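Local coordinates for msDPBB_sym2 protein (Synthetic construct, PDB 7DWW) that is a computationally designed protein that folds as a double-psi beta barrel, the core fold of RNA polymerase, at residues 26-31 and 61-66; 32-35 and 39-42. All coordinates share one frame; numbering follows the deposited sequence.

Interaction 1: 26-31 and 61-66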
ATOM      1  N   GLU A  26       5.759  -6.830   6.761  1.00 30.10           N
ATOM      2  CA  GLU A  26       7.220  -6.761   6.790  1.00 36.12           C
ATOM      3  C   GLU A  26       7.869  -7.548   5.639  1.00 37.60           C
ATOM      4  O   GLU A  26       8.797  -7.062   4.983  1.00 31.07           O
ATOM      5  CB  GLU A  26       7.754  -7.257   8.133  1.00 39.86           C
ATOM      6  CG  GLU A  26       9.261  -7.542   8.119  1.00 50.00           C
ATOM      7  CD  GLU A  26       9.991  -7.039   9.353  1.00 64.85           C
ATOM      8  OE1 GLU A  26      11.155  -6.591   9.227  1.00 73.27           O
ATOM      9  OE2 GLU A  26       9.400  -7.093  10.452  1.00 71.75           O
ATOM     10  N   GLU A  27       7.419  -8.777   5.383  1.00 33.41           N
ATOM     11  CA  GLU A  27       8.050  -9.557   4.320  1.00 39.28           C
ATOM     12  C   GLU A  27       7.951  -8.839   2.982  1.00 37.91           C
ATOM     13  O   GLU A  27       8.907  -8.835   2.192  1.00 33.59           O
ATOM     14  CB  GLU A  27       7.429 -10.950   4.226  1.00 42.98           C
ATOM     15  CG  GLU A  27       7.945 -11.864   5.279  1.00 59.86           C
ATOM     16  CD  GLU A  27       7.444 -13.276   5.118  1.00 70.08           C
ATOM     17  OE1 GLU A  27       7.184 -13.693   3.973  1.00 68.44           O
ATOM     18  OE2 GLU A  27       7.289 -13.951   6.149  1.00 77.82           O
ATOM     19  N   LEU A  28       6.778  -8.279   2.702  1.00 30.94           N
ATOM     20  CA  LEU A  28       6.575  -7.639   1.414  1.00 31.11           C
ATOM     21  C   LEU A  28       7.396  -6.351   1.308  1.00 27.97           C
ATOM     22  O   LEU A  28       7.994  -6.068   0.256  1.00 28.11           O
ATOM     23  CB  LEU A  28       5.085  -7.378   1.203  1.00 26.20           C
ATOM     24  CG  LEU A  28       4.719  -6.923  -0.201  1.00 33.07           C
ATOM     25  CD1 LEU A  28       5.232  -7.889  -1.228  1.00 36.36           C
ATOM     26  CD2 LEU A  28       3.210  -6.724  -0.317  1.00 35.01           C
ATOM     27  N   MET A  29       7.445  -5.555   2.392  1.00 25.24           N
ATOM     28  CA  MET A  29       8.328  -4.383   2.399  1.00 28.22           C
ATOM     29  C   MET A  29       9.774  -4.786   2.191  1.00 31.05           C
ATOM     30  O   MET A  29      10.512  -4.095   1.489  1.00 30.03           O
ATOM     31  CB  MET A  29       8.218  -3.604   3.717  1.00 23.13           C
ATOM     32  CG  MET A  29       6.810  -3.018   3.972  1.00 23.95           C
ATOM     33  SD  MET A  29       6.761  -2.048   5.489  1.00 28.84           S
ATOM     34  CE  MET A  29       8.048  -0.847   5.102  1.00 25.83           C
ATOM     35  N   ARG A  30      10.213  -5.891   2.818  1.00 33.88           N
ATOM     36  CA  ARG A  30      11.609  -6.318   2.676  1.00 34.50           C
ATOM     37  C   ARG A  30      11.921  -6.668   1.227  1.00 37.38           C
ATOM     38  O   ARG A  30      12.958  -6.259   0.679  1.00 38.74           O
ATOM     39  CB  ARG A  30      11.901  -7.526   3.565  1.00 41.72           C
ATOM     40  CG  ARG A  30      12.334  -7.239   4.969  1.00 50.63           C
ATOM     41  CD  ARG A  30      12.474  -8.528   5.770  1.00 56.34           C
ATOM     42  NE  ARG A  30      13.847  -9.026   5.766  1.00 68.46           N
ATOM     43  CZ  ARG A  30      14.606  -9.136   6.856  1.00 67.75           C
ATOM     44  NH1 ARG A  30      14.120  -8.775   8.038  1.00 66.57           N
ATOM     45  NH2 ARG A  30      15.842  -9.600   6.760  1.00 70.22           N
ATOM     46  N   LEU A  31      11.011  -7.403   0.596  1.00 33.41           N
ATOM     47  CA  LEU A  31      11.173  -7.791  -0.802  1.00 40.28           C
ATOM     48  C   LEU A  31      11.223  -6.571  -1.711  1.00 36.35           C
ATOM     49  O   LEU A  31      12.088  -6.483  -2.598  1.00 37.99           O
ATOM     50  CB  LEU A  31      10.030  -8.713  -1.222  1.00 38.52           C
ATOM     51  CG  LEU A  31      10.295  -9.467  -2.506  1.00 40.96           C
ATOM     52  CD1 LEU A  31      11.329 -10.542  -2.262  1.00 43.27           C
ATOM     53  CD2 LEU A  31       8.964 -10.061  -2.973  1.00 41.86           C
ATOM     54  N   GLY A  61       0.549 -13.213   4.760  1.00 83.48           N
ATOM     55  CA  GLY A  61       0.434 -14.089   3.576  1.00 84.38           C
ATOM     56  C   GLY A  61      -0.329 -13.413   2.467  1.00 82.05           C
ATOM     57  O   GLY A  61      -0.026 -13.663   1.295  1.00 82.13           O
ATOM     58  N   LYS A  62      -1.275 -12.563   2.860  1.00 79.58           N
ATOM     59  CA  LYS A  62      -2.292 -11.891   2.005  1.00 71.21           C
ATOM     60  C   LYS A  62      -1.726 -11.129   0.816  1.00 62.39           C
ATOM     61  O   LYS A  62      -2.384 -11.108  -0.195  1.00 60.24           O
ATOM     62  CB  LYS A  62      -3.166 -10.994   2.876  1.00 69.33           C
ATOM     63  CG  LYS A  62      -3.250 -11.421   4.328  1.00 72.61           C
ATOM     64  CD  LYS A  62      -4.581 -11.090   4.927  1.00 74.71           C
ATOM     65  CE  LYS A  62      -4.562 -11.018   6.434  1.00 78.30           C
ATOM     66  NZ  LYS A  62      -5.843 -11.466   7.020  1.00 81.67           N
ATOM     67  N   ASN A  63      -0.561 -10.526   0.942  1.00 61.36           N
ATOM     68  CA  ASN A  63      -0.050  -9.703  -0.177  1.00 63.13           C
ATOM     69  C   ASN A  63      -1.085  -8.596  -0.438  1.00 60.81           C
ATOM     70  O   ASN A  63      -1.521  -8.399  -1.566  1.00 56.04           O
ATOM     71  CB  ASN A  63       0.560 -10.544  -1.299  1.00 60.26           C
ATOM     72  CG  ASN A  63       0.663  -9.839  -2.620  1.00 58.99           C
ATOM     73  OD1 ASN A  63      -0.174 -10.025  -3.492  1.00 64.78           O
ATOM     74  ND2 ASN A  63       1.656  -8.987  -2.742  1.00 63.09           N
ATOM     75  N   ILE A  64      -1.472  -7.905   0.627  1.00 50.46           N
ATOM     76  CA  ILE A  64      -2.426  -6.774   0.492  1.00 46.80           C
ATOM     77  C   ILE A  64      -1.675  -5.482   0.806  1.00 42.22           C
ATOM     78  O   ILE A  64      -0.610  -5.549   1.401  1.00 35.28           O
ATOM     79  CB  ILE A  64      -3.602  -6.907   1.470  1.00 43.36           C
ATOM     80  CG1 ILE A  64      -3.121  -7.217   2.882  1.00 51.29           C
ATOM     81  CG2 ILE A  64      -4.641  -7.896   0.974  1.00 54.28           C
ATOM     82  CD1 ILE A  64      -4.163  -7.012   3.936  1.00 54.80           C
ATOM     83  N   VAL A  65      -2.243  -4.371   0.360  1.00 35.33           N
ATOM     84  CA  VAL A  65      -1.740  -3.015   0.703  1.00 27.04           C
ATOM     85  C   VAL A  65      -2.945  -2.288   1.287  1.00 28.68           C
ATOM     86  O   VAL A  65      -3.931  -2.192   0.600  1.00 32.11           O
ATOM     87  CB  VAL A  65      -1.127  -2.274  -0.498  1.00 29.90           C
ATOM     88  CG1 VAL A  65      -2.056  -2.187  -1.681  1.00 28.77           C
ATOM     89  CG2 VAL A  65      -0.648  -0.891  -0.102  1.00 25.88           C
ATOM     90  N   ARG A  66      -2.872  -1.872   2.541  1.00 26.16           N
ATOM     91  CA  ARG A  66      -4.021  -1.200   3.155  1.00 29.30           C
ATOM     92  C   ARG A  66      -3.918   0.298   2.912  1.00 31.15           C
ATOM     93  O   ARG A  66      -2.860   0.892   3.122  1.00 25.95           O
ATOM     94  CB  ARG A  66      -4.063  -1.477   4.651  1.00 31.89           C
ATOM     95  CG  ARG A  66      -4.565  -2.858   4.987  1.00 40.04           C
ATOM     96  CD  ARG A  66      -5.026  -2.954   6.416  1.00 49.22           C
ATOM     97  NE  ARG A  66      -5.315  -4.341   6.782  1.00 52.99           N
ATOM     98  CZ  ARG A  66      -6.465  -4.958   6.538  1.00 55.48           C
ATOM     99  NH1 ARG A  66      -7.451  -4.318   5.929  1.00 45.17           N
ATOM    100  NH2 ARG A  66      -6.637  -6.222   6.922  1.00 60.92           N
TER
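L28 on the helix 26-31 and N63 at the entrance to the strand of 61-66 carry nearly all of this contact, which lies at the protein surface and buries 93 Å² over both sides. The meeting is by van der Waals contact between a branched aliphatic end and an amide. CD2 of L28 comes within 3.7 Å of ND2 of N63, and CD1 of L28 stands 4.0 Å from the same nitrogen, so both methyls of the leucine lie against one amide nitrogen. The two side chains run at a slant to each other. CG of L28 is anti to the backbone N (chi1 -170°), which carries the fork across to N63, just before the strand, and leaves CD2 4.4 Å from the backbone O of I64. Leucine suits this partly exposed position because its long forked side chain reaches both N63 and V5 of strand 4-11.

The polar bonding is directed elsewhere. ND2 of N63 donates to the backbone O of I6 on strand 4-11, so the amide is anchored while the leucine packs against it. Asparagine also suits the positive phi of N63 (59°), a conformation it tolerates better than most residues do. On the helix, L28 N bonds D25 OD2. In this double-psi beta barrel L28 thus joins the helix 26-32 to the loop that leads into strand 64-67, while M29 packs on strands 21-24 and 47-54.

Interaction 2: 32-35 and 39-42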
ATOM      1  N   LEU A  32      10.293  -5.624  -1.515  1.00 34.36           N
ATOM      2  CA  LEU A  32      10.339  -4.386  -2.295  1.00 32.37           C
ATOM      3  C   LEU A  32      11.594  -3.570  -2.012  1.00 33.57           C
ATOM      4  O   LEU A  32      12.070  -2.850  -2.903  1.00 33.67           O
ATOM      5  CB  LEU A  32       9.130  -3.518  -2.014  1.00 29.05           C
ATOM      6  CG  LEU A  32       8.969  -2.197  -2.772  1.00 29.77           C
ATOM      7  CD1 LEU A  32       8.975  -2.473  -4.296  1.00 36.57           C
ATOM      8  CD2 LEU A  32       7.648  -1.567  -2.350  1.00 31.16           C
ATOM      9  N   GLY A  33      12.152  -3.734  -0.823  1.00 32.64           N
ATOM     10  CA  GLY A  33      13.362  -2.982  -0.456  1.00 32.61           C
ATOM     11  C   GLY A  33      13.020  -1.614   0.106  1.00 33.09           C
ATOM     12  O   GLY A  33      13.742  -0.678  -0.158  1.00 32.89           O
ATOM     13  N   VAL A  34      11.912  -1.511   0.819  1.00 28.32           N
ATOM     14  CA  VAL A  34      11.557  -0.216   1.453  1.00 29.61           C
ATOM     15  C   VAL A  34      11.573  -0.421   2.960  1.00 27.71           C
ATOM     16  O   VAL A  34      11.436  -1.526   3.423  1.00 28.84           O
ATOM     17  CB  VAL A  34      10.175   0.303   1.025  1.00 28.20           C
ATOM     18  CG1 VAL A  34      10.157   0.773  -0.410  1.00 29.86           C
ATOM     19  CG2 VAL A  34       9.108  -0.726   1.286  1.00 25.11           C
ATOM     20  N   LYS A  35      11.778   0.676   3.653  1.00 26.53           N
ATOM     21  CA  LYS A  35      11.727   0.711   5.128  1.00 29.79           C
ATOM     22  C   LYS A  35      10.571   1.638   5.511  1.00 26.51           C
ATOM     23  O   LYS A  35      10.100   2.386   4.678  1.00 24.76           O
ATOM     24  CB  LYS A  35      13.040   1.245   5.703  1.00 29.88           C
ATOM     25  CG  LYS A  35      13.323   2.693   5.366  1.00 30.69           C
ATOM     26  CD  LYS A  35      14.676   3.161   5.808  1.00 39.85           C
ATOM     27  CE  LYS A  35      14.933   4.594   5.416  1.00 39.69           C
ATOM     28  NZ  LYS A  35      15.108   4.719   3.960  1.00 39.10           N
ATOM     29  N   LEU A  39       8.902   6.678   0.460  1.00 25.89           N
ATOM     30  CA  LEU A  39       7.925   6.963  -0.593  1.00 29.30           C
ATOM     31  C   LEU A  39       7.839   5.777  -1.547  1.00 30.15           C
ATOM     32  O   LEU A  39       8.863   5.170  -1.888  1.00 27.13           O
ATOM     33  CB  LEU A  39       8.318   8.195  -1.395  1.00 35.09           C
ATOM     34  CG  LEU A  39       8.186   9.599  -0.822  1.00 43.01           C
ATOM     35  CD1 LEU A  39       8.721  10.506  -1.860  1.00 44.34           C
ATOM     36  CD2 LEU A  39       6.729   9.924  -0.519  1.00 41.06           C
ATOM     37  N   VAL A  40       6.610   5.460  -2.000  1.00 24.59           N
ATOM     38  CA  VAL A  40       6.366   4.435  -3.005  1.00 30.92           C
ATOM     39  C   VAL A  40       5.342   5.027  -3.943  1.00 31.08           C
ATOM     40  O   VAL A  40       4.542   5.883  -3.552  1.00 29.34           O
ATOM     41  CB  VAL A  40       5.829   3.099  -2.417  1.00 22.55           C
ATOM     42  CG1 VAL A  40       6.911   2.397  -1.593  1.00 27.11           C
ATOM     43  CG2 VAL A  40       4.547   3.333  -1.661  1.00 28.57           C
ATOM     44  N   GLU A  41       5.362   4.560  -5.188  1.00 25.61           N
ATOM     45  CA  GLU A  41       4.373   4.921  -6.189  1.00 29.65           C
ATOM     46  C   GLU A  41       3.419   3.736  -6.375  1.00 31.62           C
ATOM     47  O   GLU A  41       3.865   2.584  -6.465  1.00 28.55           O
ATOM     48  CB  GLU A  41       5.054   5.311  -7.515  1.00 29.95           C
ATOM     49  CG  GLU A  41       4.127   5.561  -8.699  1.00 32.90           C
ATOM     50  CD  GLU A  41       4.833   6.201  -9.884  1.00 48.86           C
ATOM     51  OE1 GLU A  41       6.073   6.112  -9.961  1.00 52.14           O
ATOM     52  OE2 GLU A  41       4.154   6.801 -10.741  1.00 55.01           O
ATOM     53  N   ILE A  42       2.118   4.016  -6.383  1.00 30.21           N
ATOM     54  CA  ILE A  42       1.092   2.992  -6.502  1.00 29.35           C
ATOM     55  C   ILE A  42       0.305   3.258  -7.765  1.00 37.20           C
ATOM     56  O   ILE A  42      -0.205   4.363  -7.961  1.00 34.58           O
ATOM     57  CB  ILE A  42       0.161   2.972  -5.276  1.00 29.60           C
ATOM     58  CG1 ILE A  42       0.983   2.737  -4.014  1.00 26.08           C
ATOM     59  CG2 ILE A  42      -0.901   1.875  -5.468  1.00 32.12           C
ATOM     60  CD1 ILE A  42       0.304   3.199  -2.749  1.00 30.99           C
TER
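A Schellman motif ends the helix here, and the two residues around its glycine pack into the buried interior against the strand 39-42. G33 is the C-prime residue: its N bonds R30 O, V34 N bonds M29 O, and its phi of 86° would press a CB against the preceding carbonyl oxygen, which explains the glycine. The turn leaves L32 before it and V34 after it both directed toward the strand.

Apolar methyl contacts make up the interface, with 82 Å² buried over both sides. CG1 of V40 receives both partners: CG1 of V34 reaches it at 3.8 Å, and CD2 of L32 at 4.1 Å. The valines meet at about a right angle, methyl against methyl, whereas the leucine comes in aslant. In V40, CG1 is anti to the carbonyl carbon (chi1 -69°), and this rotation turns that methyl toward both L32 and V34. V34 has the same rotation, so like branches meet. Beta-branched valine suits both extended backbones, while the longer leucine spans the gap from the last turn of the helix.

K35, exposed to solvent, forms a salt bridge with D38, in the link between the segments. Around the apolar group, I85 of strand 82-87 touches both L32 and V40, M24 of strand 21-24 packs on L32, and V52 of strand 47-54 packs on V40.

Overall arrangement
The centres of interactions 1 and 2 lie about 11 Å apart, and helix 26-32 serves both. Along the chain the helix comes first, then its C-terminal turn and strand 39-43, and only later the loop leading into strand 64-67, so the short-range interaction 2 falls within the span bridged by interaction 1. The two meet directly at the helix end, where M29 CE packs on K35 C. Both reach the same six-stranded mixed sheet, with interaction 1 at 64-67, one of the two outermost strands of the sheet, and interaction 2 at the inner strand 39-43. One short helix is thus tied to two separate strands of the barrel, at the surface and in the interior.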